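Local atomic coordinates of chitooligosaccharide oxidase (Gibberella zeae, PDB entry 6Y0R), a protein that oxidises the C1 hydroxyl of chitooligosaccharides to the corresponding lactones, passing the electrons through a bicovalently bound FAD to molecular oxygen and giving hydrogen peroxide. Residues A[94-98]-A[446-450]; A[51-56]-A[335-340]. All coordinates share one frame. Residues are numbered along the deposited sequence.

Interaction 1 of 2, residues A[94-98]-A[446-450]; sequences HSYTS and NYPDS. With FAD (flavin-adenine dinucleotide), chain B.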
loop_
_atom_site.group_PDB
_atom_site.type_symbol
_atom_site.label_atom_id
_atom_site.label_comp_id
_atom_site.label_asym_id
_atom_site.label_seq_id
_atom_site.Cartn_x
_atom_site.Cartn_y
_atom_site.Cartn_z
ATOM N N HIS A 94 -0.701 -5.330 -7.722
ATOM C CA HIS A 94 -1.832 -4.453 -7.312
ATOM C C HIS A 94 -1.530 -2.966 -7.494
ATOM O O HIS A 94 -2.457 -2.191 -7.272
ATOM C CB HIS A 94 -2.311 -4.759 -5.880
ATOM C CG HIS A 94 -3.471 -5.681 -5.873
ATOM N ND1 HIS A 94 -4.789 -5.261 -5.678
ATOM C CD2 HIS A 94 -3.501 -7.030 -6.066
ATOM C CE1 HIS A 94 -5.574 -6.334 -5.834
ATOM N NE2 HIS A 94 -4.800 -7.420 -6.064
ATOM N N SER A 95 -0.371 -2.570 -8.038
ATOM C CA SER A 95 -0.104 -1.128 -8.242
ATOM C C SER A 95 -1.288 -0.448 -8.924
ATOM O O SER A 95 -1.653 -0.821 -10.036
ATOM C CB SER A 95 1.120 -0.870 -9.045
ATOM O OG SER A 95 1.347 0.524 -9.155
ATOM N N TYR A 96 -1.757 0.635 -8.336
ATOM C CA TYR A 96 -2.875 1.403 -8.923
ATOM C C TYR A 96 -2.492 2.033 -10.268
ATOM O O TYR A 96 -3.412 2.401 -11.047
ATOM C CB TYR A 96 -3.270 2.491 -7.949
ATOM C CG TYR A 96 -3.972 2.058 -6.696
ATOM C CD1 TYR A 96 -4.237 0.740 -6.369
ATOM C CD2 TYR A 96 -4.495 3.040 -5.877
ATOM C CE1 TYR A 96 -4.978 0.394 -5.244
ATOM C CE2 TYR A 96 -5.201 2.711 -4.740
ATOM C CZ TYR A 96 -5.481 1.398 -4.442
ATOM O OH TYR A 96 -6.202 1.051 -3.304
ATOM N N THR A 97 -1.195 2.194 -10.518
ATOM C CA THR A 97 -0.683 2.859 -11.746
ATOM C C THR A 97 0.255 1.907 -12.498
ATOM O O THR A 97 1.011 2.394 -13.429
ATOM C CB THR A 97 -0.113 4.229 -11.380
ATOM O OG1 THR A 97 0.998 4.034 -10.505
ATOM C CG2 THR A 97 -1.169 5.153 -10.812
ATOM N N SER A 98 0.229 0.603 -12.175
ATOM C CA SER A 98 0.918 -0.455 -12.961
ATOM C C SER A 98 2.428 -0.252 -12.885
ATOM O O SER A 98 3.160 -0.544 -13.882
ATOM C CB SER A 98 0.416 -0.495 -14.395
ATOM O OG SER A 98 -1.013 -0.543 -14.431
ATOM N N ASN A 446 1.670 3.814 -1.818
ATOM C CA ASN A 446 0.820 2.607 -2.041
ATOM C C ASN A 446 -0.512 2.986 -2.697
ATOM O O ASN A 446 -1.200 2.082 -3.166
ATOM C CB ASN A 446 0.597 1.711 -0.814
ATOM C CG ASN A 446 1.652 0.631 -0.672
ATOM O OD1 ASN A 446 2.330 0.277 -1.644
ATOM N ND2 ASN A 446 1.904 0.262 0.577
ATOM N N TYR A 447 -0.858 4.276 -2.734
ATOM C CA TYR A 447 -2.071 4.780 -3.421
ATOM C C TYR A 447 -1.628 5.839 -4.411
ATOM O O TYR A 447 -2.000 7.009 -4.297
ATOM C CB TYR A 447 -3.073 5.400 -2.448
ATOM C CG TYR A 447 -3.640 4.485 -1.394
ATOM C CD1 TYR A 447 -3.765 3.125 -1.599
ATOM C CD2 TYR A 447 -4.129 5.010 -0.215
ATOM C CE1 TYR A 447 -4.310 2.300 -0.627
ATOM C CE2 TYR A 447 -4.669 4.192 0.768
ATOM C CZ TYR A 447 -4.751 2.832 0.561
ATOM O OH TYR A 447 -5.283 1.944 1.477
ATOM N N PRO A 448 -0.797 5.455 -5.382
ATOM C CA PRO A 448 -0.122 6.429 -6.237
ATOM C C PRO A 448 -1.100 7.134 -7.179
ATOM O O PRO A 448 -2.066 6.523 -7.600
ATOM C CB PRO A 448 0.880 5.623 -7.035
ATOM C CG PRO A 448 0.254 4.252 -7.114
ATOM C CD PRO A 448 -0.478 4.072 -5.790
ATOM N N ASP A 449 -0.809 8.388 -7.460
ATOM C CA ASP A 449 -1.620 9.272 -8.337
ATOM C C ASP A 449 -0.872 9.443 -9.665
ATOM O O ASP A 449 0.117 10.160 -9.713
ATOM C CB ASP A 449 -1.826 10.624 -7.661
ATOM C CG ASP A 449 -2.802 11.538 -8.359
ATOM O OD1 ASP A 449 -2.987 11.351 -9.597
ATOM O OD2 ASP A 449 -3.392 12.411 -7.669
ATOM N N SER A 450 -1.419 8.857 -10.726
ATOM C CA SER A 450 -0.780 8.909 -12.067
ATOM C C SER A 450 -0.712 10.324 -12.623
ATOM O O SER A 450 0.101 10.480 -13.548
ATOM C CB SER A 450 -1.483 8.033 -13.031
ATOM O OG SER A 450 -2.835 8.355 -13.111
HETATM P PA FAD B . 3.149 -4.522 -7.615
HETATM O O1A FAD B . 2.395 -3.824 -8.673
HETATM O O2A FAD B . 3.698 -5.869 -7.862
HETATM O O5B FAD B . 4.348 -3.613 -7.095
HETATM C C5B FAD B . 4.131 -2.330 -6.508
HETATM C C4B FAD B . 5.418 -1.527 -6.564
HETATM O O4B FAD B . 6.432 -2.183 -5.760
HETATM C C3B FAD B . 6.086 -1.356 -7.943
HETATM O O3B FAD B . 6.873 -0.158 -7.984
HETATM C C2B FAD B . 7.005 -2.568 -8.009
HETATM O O2B FAD B . 8.062 -2.462 -8.967
HETATM C C1B FAD B . 7.500 -2.624 -6.590
HETATM N N9A FAD B . 7.914 -3.945 -6.142
HETATM C C8A FAD B . 7.093 -5.024 -5.946
HETATM N N7A FAD B . 7.757 -6.098 -5.536
HETATM C C5A FAD B . 9.083 -5.685 -5.475
HETATM C C6A FAD B . 10.268 -6.357 -5.121
HETATM N N6A FAD B . 10.260 -7.628 -4.712
HETATM N N1A FAD B . 11.446 -5.676 -5.193
HETATM C C2A FAD B . 11.397 -4.402 -5.630
HETATM N N3A FAD B . 10.338 -3.660 -5.966
HETATM C C4A FAD B . 9.194 -4.364 -5.872
HETATM N N1 FAD B . -2.622 -0.739 0.656
HETATM C C2 FAD B . -2.622 -0.588 1.989
HETATM O O2 FAD B . -1.655 0.019 2.578
HETATM N N3 FAD B . -3.640 -1.119 2.727
HETATM C C4 FAD B . -4.707 -1.811 2.176
HETATM O O4 FAD B . -5.597 -2.282 2.905
HETATM C C4X FAD B . -4.726 -1.993 0.772
HETATM N N5 FAD B . -5.708 -2.705 0.214
HETATM C C5X FAD B . -5.619 -2.975 -1.133
HETATM C C6 FAD B . -6.609 -3.793 -1.742
HETATM C C7 FAD B . -6.567 -4.069 -3.098
HETATM C C7M FAD B . -7.641 -4.919 -3.747
HETATM C C8 FAD B . -5.460 -3.568 -3.900
HETATM C C8M FAD B . -5.273 -3.923 -5.362
HETATM C C9 FAD B . -4.513 -2.722 -3.285
HETATM C C9A FAD B . -4.581 -2.415 -1.919
HETATM N N10 FAD B . -3.602 -1.607 -1.314
HETATM C C10 FAD B . -3.619 -1.395 0.069
HETATM C "C1'" FAD B . -2.526 -0.984 -2.090
HETATM C "C2'" FAD B . -1.270 -1.859 -2.102
HETATM O "O2'" FAD B . -0.576 -1.764 -0.857
HETATM C "C3'" FAD B . -0.389 -1.386 -3.229
HETATM O "O3'" FAD B . -1.163 -1.554 -4.438
HETATM C "C4'" FAD B . 0.909 -2.196 -3.260
HETATM O "O4'" FAD B . 1.989 -1.442 -3.839
HETATM C "C5'" FAD B . 0.684 -3.461 -4.039
HETATM O "O5'" FAD B . 1.816 -4.344 -3.929
HETATM P P FAD B . 1.963 -5.477 -5.027
HETATM O O1P FAD B . 3.176 -6.273 -4.716
HETATM O O2P FAD B . 0.692 -6.214 -5.238
HETATM O O3P FAD B . 2.135 -4.576 -6.363
HETATM O O HOH W 1 -0.743 0.904 -5.589
#

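Interaction 2 of 2, residues A[51-56]-A[335-340]; sequences TAYNLR and AHDNFY. With FAD (flavin-adenine dinucleotide), chain B.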
loop_
_atom_site.group_PDB
_atom_site.type_symbol
_atom_site.label_atom_id
_atom_site.label_comp_id
_atom_site.label_asym_id
_atom_site.label_seq_id
_atom_site.Cartn_x
_atom_site.Cartn_y
_atom_site.Cartn_z
ATOM N N THR A 51 -0.835 -8.830 -17.729
ATOM C CA THR A 51 -2.069 -8.027 -17.754
ATOM C C THR A 51 -2.140 -7.259 -16.439
ATOM O O THR A 51 -2.297 -7.900 -15.388
ATOM C CB THR A 51 -3.331 -8.855 -17.963
ATOM O OG1 THR A 51 -3.149 -9.595 -19.177
ATOM C CG2 THR A 51 -4.548 -7.970 -18.076
ATOM N N ALA A 52 -1.986 -5.950 -16.529
ATOM C CA ALA A 52 -1.952 -5.065 -15.339
ATOM C C ALA A 52 -3.272 -5.186 -14.595
ATOM O O ALA A 52 -4.343 -5.383 -15.201
ATOM C CB ALA A 52 -1.642 -3.668 -15.759
ATOM N N TYR A 53 -3.200 -5.097 -13.268
ATOM C CA TYR A 53 -4.397 -5.131 -12.406
ATOM C C TYR A 53 -5.374 -4.052 -12.848
ATOM O O TYR A 53 -6.575 -4.293 -13.033
ATOM C CB TYR A 53 -3.954 -4.863 -10.963
ATOM C CG TYR A 53 -5.104 -4.620 -10.036
ATOM C CD1 TYR A 53 -5.970 -5.646 -9.725
ATOM C CD2 TYR A 53 -5.308 -3.393 -9.442
ATOM C CE1 TYR A 53 -7.049 -5.445 -8.883
ATOM C CE2 TYR A 53 -6.378 -3.181 -8.590
ATOM C CZ TYR A 53 -7.253 -4.207 -8.326
ATOM O OH TYR A 53 -8.294 -4.044 -7.451
ATOM N N ASN A 54 -4.889 -2.829 -13.020
ATOM C CA ASN A 54 -5.742 -1.691 -13.413
ATOM C C ASN A 54 -5.936 -1.705 -14.939
ATOM O O ASN A 54 -4.967 -1.506 -15.652
ATOM C CB ASN A 54 -5.193 -0.326 -12.983
ATOM C CG ASN A 54 -6.183 0.807 -13.127
ATOM O OD1 ASN A 54 -7.258 0.647 -13.742
ATOM N ND2 ASN A 54 -5.881 1.938 -12.499
ATOM N N LEU A 55 -7.153 -1.999 -15.392
ATOM C CA LEU A 55 -7.503 -2.059 -16.844
ATOM C C LEU A 55 -7.346 -0.685 -17.494
ATOM O O LEU A 55 -7.191 -0.602 -18.749
ATOM C CB LEU A 55 -8.940 -2.591 -16.941
ATOM C CG LEU A 55 -9.108 -4.012 -16.390
ATOM C CD1 LEU A 55 -10.571 -4.458 -16.393
ATOM C CD2 LEU A 55 -8.251 -4.981 -17.179
ATOM N N ARG A 56 -7.312 0.386 -16.706
ATOM C CA ARG A 56 -7.046 1.733 -17.258
ATOM C C ARG A 56 -5.591 1.876 -17.730
ATOM O O ARG A 56 -5.328 2.780 -18.558
ATOM C CB ARG A 56 -7.373 2.805 -16.219
ATOM C CG ARG A 56 -7.409 4.215 -16.785
ATOM C CD ARG A 56 -7.803 5.220 -15.751
ATOM N NE ARG A 56 -6.777 5.421 -14.705
ATOM C CZ ARG A 56 -5.726 6.207 -14.824
ATOM N NH1 ARG A 56 -4.892 6.340 -13.801
ATOM N NH2 ARG A 56 -5.455 6.826 -15.970
ATOM N N ALA A 335 -7.467 -10.804 -10.667
ATOM C CA ALA A 335 -8.300 -9.691 -10.175
ATOM C C ALA A 335 -8.038 -8.459 -11.052
ATOM O O ALA A 335 -6.868 -8.254 -11.497
ATOM C CB ALA A 335 -7.967 -9.418 -8.721
ATOM N N HIS A 336 -9.075 -7.669 -11.320
ATOM C CA HIS A 336 -8.969 -6.409 -12.086
ATOM C C HIS A 336 -9.949 -5.381 -11.539
ATOM O O HIS A 336 -10.990 -5.750 -10.971
ATOM C CB HIS A 336 -9.202 -6.644 -13.592
ATOM C CG HIS A 336 -8.118 -7.428 -14.239
ATOM N ND1 HIS A 336 -6.841 -6.906 -14.446
ATOM C CD2 HIS A 336 -8.098 -8.703 -14.693
ATOM C CE1 HIS A 336 -6.080 -7.849 -14.977
ATOM N NE2 HIS A 336 -6.839 -8.958 -15.144
ATOM N N ASP A 337 -9.613 -4.124 -11.758
ATOM C CA ASP A 337 -10.562 -3.013 -11.699
ATOM C C ASP A 337 -10.164 -2.040 -12.784
ATOM O O ASP A 337 -9.096 -2.172 -13.346
ATOM C CB ASP A 337 -10.620 -2.436 -10.271
ATOM C CG ASP A 337 -11.839 -1.552 -10.027
ATOM O OD1 ASP A 337 -12.748 -1.507 -10.915
ATOM O OD2 ASP A 337 -11.891 -0.886 -8.967
ATOM N N ASN A 338 -11.024 -1.070 -13.047
ATOM C CA ASN A 338 -10.816 -0.025 -14.085
ATOM C C ASN A 338 -11.043 1.325 -13.416
ATOM O O ASN A 338 -12.179 1.694 -13.193
ATOM C CB ASN A 338 -11.765 -0.254 -15.270
ATOM C CG ASN A 338 -11.454 0.601 -16.470
ATOM O OD1 ASN A 338 -10.553 1.434 -16.464
ATOM N ND2 ASN A 338 -12.254 0.436 -17.519
ATOM N N PHE A 339 -9.979 1.967 -12.947
ATOM C CA PHE A 339 -10.132 3.067 -11.965
ATOM C C PHE A 339 -8.995 4.073 -12.001
ATOM O O PHE A 339 -7.959 3.887 -12.638
ATOM C CB PHE A 339 -10.264 2.444 -10.581
ATOM C CG PHE A 339 -8.986 1.834 -10.085
ATOM C CD1 PHE A 339 -8.584 0.583 -10.500
ATOM C CD2 PHE A 339 -8.199 2.503 -9.155
ATOM C CE1 PHE A 339 -7.440 -0.032 -10.009
ATOM C CE2 PHE A 339 -7.060 1.876 -8.639
ATOM C CZ PHE A 339 -6.661 0.639 -9.097
ATOM N N TYR A 340 -9.260 5.181 -11.342
ATOM C CA TYR A 340 -8.285 6.223 -11.005
ATOM C C TYR A 340 -8.390 6.473 -9.494
ATOM O O TYR A 340 -9.444 6.330 -8.910
ATOM C CB TYR A 340 -8.570 7.494 -11.788
ATOM C CG TYR A 340 -7.729 8.663 -11.375
ATOM C CD1 TYR A 340 -6.341 8.621 -11.443
ATOM C CD2 TYR A 340 -8.310 9.799 -10.831
ATOM C CE1 TYR A 340 -5.564 9.679 -11.025
ATOM C CE2 TYR A 340 -7.549 10.881 -10.443
ATOM C CZ TYR A 340 -6.165 10.812 -10.496
ATOM O OH TYR A 340 -5.433 11.890 -10.097
HETATM P PA FAD B . 3.149 -4.522 -7.615
HETATM O O1A FAD B . 2.395 -3.824 -8.673
HETATM O O2A FAD B . 3.698 -5.869 -7.862
HETATM O O5B FAD B . 4.348 -3.613 -7.095
HETATM C C5B FAD B . 4.131 -2.330 -6.508
HETATM C C4B FAD B . 5.418 -1.527 -6.564
HETATM O O4B FAD B . 6.432 -2.183 -5.760
HETATM C C3B FAD B . 6.086 -1.356 -7.943
HETATM O O3B FAD B . 6.873 -0.158 -7.984
HETATM C C2B FAD B . 7.005 -2.568 -8.009
HETATM O O2B FAD B . 8.062 -2.462 -8.967
HETATM C C1B FAD B . 7.500 -2.624 -6.590
HETATM N N9A FAD B . 7.914 -3.945 -6.142
HETATM C C8A FAD B . 7.093 -5.024 -5.946
HETATM N N7A FAD B . 7.757 -6.098 -5.536
HETATM C C5A FAD B . 9.083 -5.685 -5.475
HETATM C C6A FAD B . 10.268 -6.357 -5.121
HETATM N N6A FAD B . 10.260 -7.628 -4.712
HETATM N N1A FAD B . 11.446 -5.676 -5.193
HETATM C C2A FAD B . 11.397 -4.402 -5.630
HETATM N N3A FAD B . 10.338 -3.660 -5.966
HETATM C C4A FAD B . 9.194 -4.364 -5.872
HETATM N N1 FAD B . -2.622 -0.739 0.656
HETATM C C2 FAD B . -2.622 -0.588 1.989
HETATM O O2 FAD B . -1.655 0.019 2.578
HETATM N N3 FAD B . -3.640 -1.119 2.727
HETATM C C4 FAD B . -4.707 -1.811 2.176
HETATM O O4 FAD B . -5.597 -2.282 2.905
HETATM C C4X FAD B . -4.726 -1.993 0.772
HETATM N N5 FAD B . -5.708 -2.705 0.214
HETATM C C5X FAD B . -5.619 -2.975 -1.133
HETATM C C6 FAD B . -6.609 -3.793 -1.742
HETATM C C7 FAD B . -6.567 -4.069 -3.098
HETATM C C7M FAD B . -7.641 -4.919 -3.747
HETATM C C8 FAD B . -5.460 -3.568 -3.900
HETATM C C8M FAD B . -5.273 -3.923 -5.362
HETATM C C9 FAD B . -4.513 -2.722 -3.285
HETATM C C9A FAD B . -4.581 -2.415 -1.919
HETATM N N10 FAD B . -3.602 -1.607 -1.314
HETATM C C10 FAD B . -3.619 -1.395 0.069
HETATM C "C1'" FAD B . -2.526 -0.984 -2.090
HETATM C "C2'" FAD B . -1.270 -1.859 -2.102
HETATM O "O2'" FAD B . -0.576 -1.764 -0.857
HETATM C "C3'" FAD B . -0.389 -1.386 -3.229
HETATM O "O3'" FAD B . -1.163 -1.554 -4.438
HETATM C "C4'" FAD B . 0.909 -2.196 -3.260
HETATM O "O4'" FAD B . 1.989 -1.442 -3.839
HETATM C "C5'" FAD B . 0.684 -3.461 -4.039
HETATM O "O5'" FAD B . 1.816 -4.344 -3.929
HETATM P P FAD B . 1.963 -5.477 -5.027
HETATM O O1P FAD B . 3.176 -6.273 -4.716
HETATM O O2P FAD B . 0.692 -6.214 -5.238
HETATM O O3P FAD B . 2.135 -4.576 -6.363
#

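Interaction 1 of 2, residues A[94-98]-A[446-450]
Start at the flavin: here a loop of the PCMH-type FAD-binding domain meets a loop of the berberine-like C-terminal region, beside the cofactor, which both loops touch. His94 makes no contact with residues 446-450; its work is on FAD. Its ND1 is covalently bound to FAD C8M at 1.5 Å, the 8alpha-histidyl half of a bicovalent attachment whose other half is probably a thioether to Cys154. The backbone helps hold the pyrophosphate: His94 N donates to FAD O2P (3.0 Å) and Ser95 N to FAD O1A (3.1 Å). From the other loop, Asn446 OD1 accepts from the ribityl FAD O4' at 2.8 Å. No direct hydrogen bond joins the two loops, but one buried water does, accepting from Tyr96 N (2.9 Å), donating to Asn446 O (2.7 Å) and hydrogen-bonded to FAD O3' (2.7 Å). The Tyr96 ring runs nearly parallel to that of Tyr447, planes at 10°, yet slid so far that they barely overlap; CE2 of Tyr96 is 3.5 Å from CD1 of Tyr447. The Tyr96 hydroxyl is hydrogen-bonded to NE2 of Gln406. Thr97 packs next, with OG1 3.5 Å from Pro448 CG and CG2 3.6 Å from Ser450 CB. The segment then closes as a type I turn, in which Ser98 N donates to Ser95 O at 3.2 Å.

Interaction 2 of 2, residues A[51-56]-A[335-340]
Residues 335-340 lead into strand 338-346, an edge strand of the seven-stranded antiparallel sheet, and the loop 51-56, ahead of strand 63-65, lies along it through a single parallel beta bridge, Asn54 with Asp337. Ala335 O sits at the edge of the Tyr53 ring, 3.3 Å from CD1; the same ring, part of the FAD pocket beside the His94 linkage, brings its CE2 within 3.5 Å of FAD C8M. His336 ND1 donates to Tyr53 O at 3.0 Å, and Thr51 CG2 and Leu55 CD2 pack against its ring from the same side. Asp337 makes the bridge: its N donates to Tyr53 O (3.3 Å), while its O accepts from Leu55 N (2.8 Å). Asn338 packs CB to CB against Leu55 at 4.0 Å. At Phe339 the side-chain amide of Asn54 takes over from backbone: OD1 receives Phe339 N at 3.1 Å and ND2 donates to Phe339 O at 2.9 Å. That OD1 also accepts from Arg56 N at 3.0 Å, forming an Asx turn. Phe339 O has a second donor, Arg56 NE, at 2.8 Å. Tyr340 comes last, its CG over one face of the Arg56 guanidinium and its CD1 3.6 Å from Arg56 NH1.

Overall arrangement
Both contacts reach the covalently held C8M of the flavin, and interaction 1 also follows the cofactor to its pyrophosphate; their centres are about 10 Å apart. Interaction 1 is deeper, nearly all buried, and relies on packing, a bridging water and cofactor bonds; interaction 2 lies farther out, partly buried, covers more surface and is knit by direct hydrogen bonds. Their segments alternate along the chain, and each contact joins a loop from the first hundred residues to a much later part. They also touch: Asp449 OD1 and Tyr340 OH, 2.6 Å apart, are hydrogen-bonded, as are Asn54 ND2 and Tyr96 O at 2.9 Å, and CE1 of His94 packs 3.5 Å from CE1 of Tyr53.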